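Local coordinates for protein type III secretion system effector HopBA1 (Pseudomonas syringae pv. aptata, PDB 5T09) that acts as a virulence factor recognised by the Arabidopsis resistance protein RBA1, whose self-association it enhances, so that host cell death is triggered, at residues D54-L59 against H115-W119; A81-V85 against W188-H193. All blocks are in the same frame, centred on the assembly; numbering follows the deposited sequence.

Contact 1: D54-L59 against H115-W119; sequences DEHGKL and HGDAW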
loop_
_atom_site.group_PDB
_atom_site.type_symbol
_atom_site.label_atom_id
_atom_site.label_comp_id
_atom_site.label_asym_id
_atom_site.label_seq_id
_atom_site.Cartn_x
_atom_site.Cartn_y
_atom_site.Cartn_z
ATOM N N ASP A 54 -3.260 -2.162 3.160
ATOM C CA ASP A 54 -3.618 -1.149 4.138
ATOM C C ASP A 54 -4.843 -1.574 4.931
ATOM O O ASP A 54 -5.757 -2.215 4.403
ATOM C CB ASP A 54 -3.897 0.190 3.459
ATOM C CG ASP A 54 -3.865 1.344 4.433
ATOM O OD1 ASP A 54 -2.879 1.439 5.196
ATOM O OD2 ASP A 54 -4.828 2.141 4.450
ATOM N N GLU A 55 -4.845 -1.223 6.209
ATOM C CA GLU A 55 -6.043 -1.229 7.041
ATOM C C GLU A 55 -6.340 0.237 7.324
ATOM O O GLU A 55 -5.650 0.875 8.126
ATOM C CB GLU A 55 -5.835 -2.023 8.324
ATOM C CG GLU A 55 -5.393 -3.458 8.099
ATOM C CD GLU A 55 -5.352 -4.258 9.385
ATOM O OE1 GLU A 55 -6.167 -3.973 10.293
ATOM O OE2 GLU A 55 -4.501 -5.168 9.491
ATOM N N HIS A 56 -7.346 0.778 6.642
ATOM C CA HIS A 56 -7.604 2.209 6.713
ATOM C C HIS A 56 -7.877 2.618 8.155
ATOM O O HIS A 56 -8.690 1.999 8.845
ATOM C CB HIS A 56 -8.792 2.583 5.823
ATOM C CG HIS A 56 -8.653 2.143 4.399
ATOM N ND1 HIS A 56 -7.448 2.137 3.730
ATOM C CD2 HIS A 56 -9.575 1.690 3.515
ATOM C CE1 HIS A 56 -7.634 1.704 2.495
ATOM N NE2 HIS A 56 -8.915 1.427 2.339
ATOM N N GLY A 57 -7.184 3.655 8.612
ATOM C CA GLY A 57 -7.381 4.195 9.938
ATOM C C GLY A 57 -6.355 3.755 10.961
ATOM O O GLY A 57 -6.299 4.344 12.047
ATOM N N LYS A 58 -5.539 2.753 10.648
ATOM C CA LYS A 58 -4.584 2.207 11.604
ATOM C C LYS A 58 -3.264 2.958 11.478
ATOM O O LYS A 58 -2.626 2.930 10.419
ATOM C CB LYS A 58 -4.391 0.709 11.372
ATOM C CG LYS A 58 -5.656 -0.120 11.565
ATOM C CD LYS A 58 -6.210 -0.003 12.980
ATOM C CE LYS A 58 -7.407 -0.918 13.173
ATOM N NZ LYS A 58 -7.973 -0.824 14.541
ATOM N N LEU A 59 -2.857 3.618 12.565
ATOM C CA LEU A 59 -1.692 4.498 12.536
ATOM C C LEU A 59 -0.395 3.735 12.287
ATOM O O LEU A 59 0.546 4.288 11.707
ATOM C CB LEU A 59 -1.598 5.264 13.856
ATOM C CG LEU A 59 -2.805 6.144 14.202
ATOM C CD1 LEU A 59 -2.796 6.529 15.670
ATOM C CD2 LEU A 59 -2.822 7.386 13.332
ATOM N N HIS A 115 -11.498 8.464 7.427
ATOM C CA HIS A 115 -10.845 7.426 8.215
ATOM C C HIS A 115 -9.982 7.976 9.343
ATOM O O HIS A 115 -9.198 7.220 9.927
ATOM C CB HIS A 115 -9.997 6.535 7.306
ATOM C CG HIS A 115 -10.807 5.710 6.353
ATOM N ND1 HIS A 115 -11.605 4.666 6.767
ATOM C CD2 HIS A 115 -10.935 5.769 5.007
ATOM C CE1 HIS A 115 -12.199 4.124 5.720
ATOM N NE2 HIS A 115 -11.810 4.777 4.639
ATOM N N GLY A 116 -10.109 9.258 9.670
ATOM C CA GLY A 116 -9.488 9.767 10.893
ATOM C C GLY A 116 -8.468 10.850 10.615
ATOM O O GLY A 116 -7.622 10.739 9.727
ATOM N N ASP A 117 -8.548 11.925 11.403
ATOM C CA ASP A 117 -7.631 13.046 11.224
ATOM C C ASP A 117 -6.189 12.622 11.485
ATOM O O ASP A 117 -5.293 12.893 10.677
ATOM C CB ASP A 117 -8.029 14.196 12.143
ATOM C CG ASP A 117 -7.165 15.422 11.945
ATOM O OD1 ASP A 117 -7.452 16.206 11.017
ATOM O OD2 ASP A 117 -6.200 15.603 12.718
ATOM N N ALA A 118 -5.947 11.955 12.615
ATOM C CA ALA A 118 -4.597 11.503 12.936
ATOM C C ALA A 118 -4.052 10.597 11.843
ATOM O O ALA A 118 -2.919 10.770 11.377
ATOM C CB ALA A 118 -4.596 10.772 14.278
ATOM N N TRP A 119 -4.850 9.617 11.423
ATOM C CA TRP A 119 -4.414 8.702 10.378
ATOM C C TRP A 119 -4.119 9.450 9.082
ATOM O O TRP A 119 -3.088 9.221 8.441
ATOM C CB TRP A 119 -5.477 7.629 10.160
ATOM C CG TRP A 119 -5.146 6.677 9.054
ATOM C CD1 TRP A 119 -4.313 5.599 9.119
ATOM C CD2 TRP A 119 -5.656 6.715 7.719
ATOM N NE1 TRP A 119 -4.269 4.964 7.901
ATOM C CE2 TRP A 119 -5.088 5.628 7.025
ATOM C CE3 TRP A 119 -6.541 7.560 7.044
ATOM C CZ2 TRP A 119 -5.374 5.366 5.690
ATOM C CZ3 TRP A 119 -6.824 7.300 5.714
ATOM C CH2 TRP A 119 -6.243 6.213 5.053
HETATM O O HOH W 1 -3.249 2.504 7.437
HETATM O O HOH W 2 -8.252 6.429 12.530
#
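No direct hydrogen bond joins these two segments; a glycine turn packs against an indole, G57 over its face and K58 O at its edge, and two waters supply the polar links. E55-K58 form a type II turn, closed by K58 N to E55 O (3.1 Å), with G57 at its third position, where phi is positive (100°) and a side chain would collide with the preceding carbonyl. G57 CA sits 3.5 Å from the centroid of the five-membered ring of W119, a CH-pi contact over the face, and 3.5 Å from H115 O. G57 N and W119 NE1, two donors 3.3 Å apart, do not bond. W119 NE1 instead gives its proton to water 1 (2.7 Å), which lies 2.5 Å from D54 OD1 and 3.0 Å from E55 O. Water 2 donates to both G57 O and H115 O, at 2.9 Å each. Within the turn, H56 CB packs over the H115 ring, 3.6 Å from its centroid, while H56 ND1 donates to D54 OD2 (2.7 Å). Just beyond the turn, L59 CD2 reaches A118 CB (3.9 Å) and W119 CB (4.1 Å), covering the first turn of helix 117-132, whose N-cap is G116. The K58 ammonium group (NZ) turns to D238 in a salt bridge, and N239 bonds to G57 O and L59 N, so the C-terminus holds this loop. The result is a beta-to-alpha loop at the C-terminal edge of the sheet's parallel core, leading from strand 49-54 into helix 60-74 and packing on the N-terminal end of helix 117-132, in an alpha/beta fold of the EreA/ChaN-like type.

Contact 2: A81-V85 against W188-H193; sequences AVEFV and WGGAGH
Strands 77-82 and 184-190 run parallel, and the pairing stops where the first chain turns a corner. V82 bridges W188 (CA-CA 4.7 Å) and E83 lies beside G189 (4.9 Å). Two hydrogen bonds make this one parallel bridge: W188 N donates to A81 O (2.8 Å, 166°) and W188 O accepts from E83 N (2.9 Å, 155°), so both backbone polar atoms of W188 are used. V82 CA adds a CA-H...O contact to W188 O at 3.3 Å. A type I turn, V82-V85, bends the chain away. E83 extends (chi1 t, chi2 t) toward the glycine pair that ends the other strand: at this C-terminal edge of the parallel core of an alpha/beta fold, OE1 accepts from G190 N (2.8 Å), and OE2 forms a salt bridge with R162. After G190 the chain winds into a 3-10 segment, closed by H193 N to G190 O (2.9 Å); H193 ND1 bonds N166. V82 and W188 project from the same face of the sheet, with V82 CG1 3.9 Å from W188 CE3. The indole, chi1 t and chi2 16°, receives the edge of F84 (chi1 m) on its face: a T-shaped pair, F84 ring to W188 six-membered ring, centroids 4.7 Å apart, planes at 87°, F84 CE2 3.5 Å from W188 CE2. W188 NE1 is satisfied by D54. Strand 136-141 flanks 77-82, its S138 and I140 bonding the V82 backbone, and strand 49-54 flanks 184-190, I52 bonding G189; helices 60-74 and 117-132 cover the W188 face, helix 101-112 packs on F84 and V85, and helix 166-179 meets A81 and E83.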
loop_
_atom_site.group_PDB
_atom_site.type_symbol
_atom_site.label_atom_id
_atom_site.label_comp_id
_atom_site.label_asym_id
_atom_site.label_seq_id
_atom_site.Cartn_x
_atom_site.Cartn_y
_atom_site.Cartn_z
ATOM N N ALA A 81 3.281 3.558 -5.252
ATOM C CA ALA A 81 1.990 3.792 -5.887
ATOM C C ALA A 81 0.895 3.528 -4.862
ATOM O O ALA A 81 0.838 2.439 -4.279
ATOM C CB ALA A 81 1.833 2.892 -7.111
ATOM N N VAL A 82 0.034 4.522 -4.631
ATOM C CA VAL A 82 -0.867 4.506 -3.482
ATOM C C VAL A 82 -2.313 4.669 -3.929
ATOM O O VAL A 82 -2.613 5.423 -4.864
ATOM C CB VAL A 82 -0.492 5.597 -2.458
ATOM C CG1 VAL A 82 0.971 5.460 -2.069
ATOM C CG2 VAL A 82 -0.788 6.995 -3.005
ATOM N N GLU A 83 -3.209 3.967 -3.231
ATOM C CA GLU A 83 -4.644 4.082 -3.473
ATOM C C GLU A 83 -5.173 5.465 -3.117
ATOM O O GLU A 83 -6.195 5.895 -3.661
ATOM C CB GLU A 83 -5.392 3.026 -2.657
ATOM C CG GLU A 83 -6.913 3.165 -2.690
ATOM C CD GLU A 83 -7.624 2.196 -1.763
ATOM O OE1 GLU A 83 -6.959 1.579 -0.906
ATOM O OE2 GLU A 83 -8.861 2.063 -1.886
ATOM N N PHE A 84 -4.505 6.172 -2.212
ATOM C CA PHE A 84 -5.074 7.390 -1.649
ATOM C C PHE A 84 -5.170 8.521 -2.663
ATOM O O PHE A 84 -5.861 9.510 -2.399
ATOM C CB PHE A 84 -4.243 7.822 -0.445
ATOM C CG PHE A 84 -3.947 6.698 0.508
ATOM C CD1 PHE A 84 -4.977 6.042 1.159
ATOM C CD2 PHE A 84 -2.644 6.292 0.742
ATOM C CE1 PHE A 84 -4.713 5.001 2.028
ATOM C CE2 PHE A 84 -2.372 5.257 1.613
ATOM C CZ PHE A 84 -3.408 4.608 2.258
ATOM N N VAL A 85 -4.514 8.393 -3.813
ATOM C CA VAL A 85 -4.530 9.408 -4.858
ATOM C C VAL A 85 -5.048 8.766 -6.133
ATOM O O VAL A 85 -4.618 7.664 -6.501
ATOM C CB VAL A 85 -3.135 10.012 -5.092
ATOM C CG1 VAL A 85 -3.191 11.087 -6.171
ATOM C CG2 VAL A 85 -2.580 10.579 -3.801
ATOM N N TRP A 188 0.576 0.380 -2.416
ATOM C CA TRP A 188 -0.010 0.533 -1.088
ATOM C C TRP A 188 -1.494 0.816 -1.266
ATOM O O TRP A 188 -1.873 1.862 -1.805
ATOM C CB TRP A 188 0.697 1.654 -0.325
ATOM C CG TRP A 188 0.186 1.918 1.057
ATOM C CD1 TRP A 188 -0.608 1.112 1.818
ATOM C CD2 TRP A 188 0.450 3.082 1.844
ATOM N NE1 TRP A 188 -0.851 1.705 3.036
ATOM C CE2 TRP A 188 -0.212 2.916 3.075
ATOM C CE3 TRP A 188 1.187 4.250 1.626
ATOM C CZ2 TRP A 188 -0.164 3.878 4.082
ATOM C CZ3 TRP A 188 1.235 5.201 2.625
ATOM C CH2 TRP A 188 0.560 5.012 3.836
ATOM N N GLY A 189 -2.329 -0.123 -0.831
ATOM C CA GLY A 189 -3.764 -0.006 -1.002
ATOM C C GLY A 189 -4.478 -0.951 -0.065
ATOM O O GLY A 189 -3.860 -1.779 0.610
ATOM N N GLY A 190 -5.803 -0.818 -0.036
ATOM C CA GLY A 190 -6.626 -1.606 0.862
ATOM C C GLY A 190 -6.369 -3.095 0.770
ATOM O O GLY A 190 -6.387 -3.671 -0.321
ATOM N N ALA A 191 -6.155 -3.729 1.927
ATOM C CA ALA A 191 -5.771 -5.136 1.960
ATOM C C ALA A 191 -6.820 -6.033 1.313
ATOM O O ALA A 191 -6.480 -7.101 0.791
ATOM C CB ALA A 191 -5.523 -5.573 3.403
ATOM N N GLY A 192 -8.091 -5.628 1.338
ATOM C CA GLY A 192 -9.123 -6.422 0.693
ATOM C C GLY A 192 -8.852 -6.665 -0.780
ATOM O O GLY A 192 -9.309 -7.662 -1.344
ATOM N N HIS A 193 -8.104 -5.770 -1.422
ATOM C CA HIS A 193 -7.797 -5.926 -2.837
ATOM C C HIS A 193 -6.740 -6.991 -3.092
ATOM O O HIS A 193 -6.592 -7.435 -4.236
ATOM C CB HIS A 193 -7.333 -4.587 -3.418
ATOM C CG HIS A 193 -8.411 -3.550 -3.470
ATOM N ND1 HIS A 193 -9.005 -3.152 -4.648
ATOM C CD2 HIS A 193 -9.009 -2.836 -2.486
ATOM C CE1 HIS A 193 -9.919 -2.234 -4.389
ATOM N NE2 HIS A 193 -9.944 -2.027 -3.084
#

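Contacts 1 and 2, with centres 13 Å apart, meet where three neighbouring parallel strands end. D54 is shared by both: its N lies 2.6 Å from G189 O and its O 2.9 Å from A191 N, both probable backbone hydrogen bonds, while its carboxylate serves H56, water 1 and W188 NE1. H56 CE1 packs 3.5 Å from E83 OE1, and D54 OD2 is 3.6 Å from F84 CZ. F84 bridges the aromatic groups, meeting both W119 of contact 1 and W188 of contact 2; W112 adds edge-to-face rings to H56 and F84. The bound potassium is a separate site, about 11 Å from the H193 side chain.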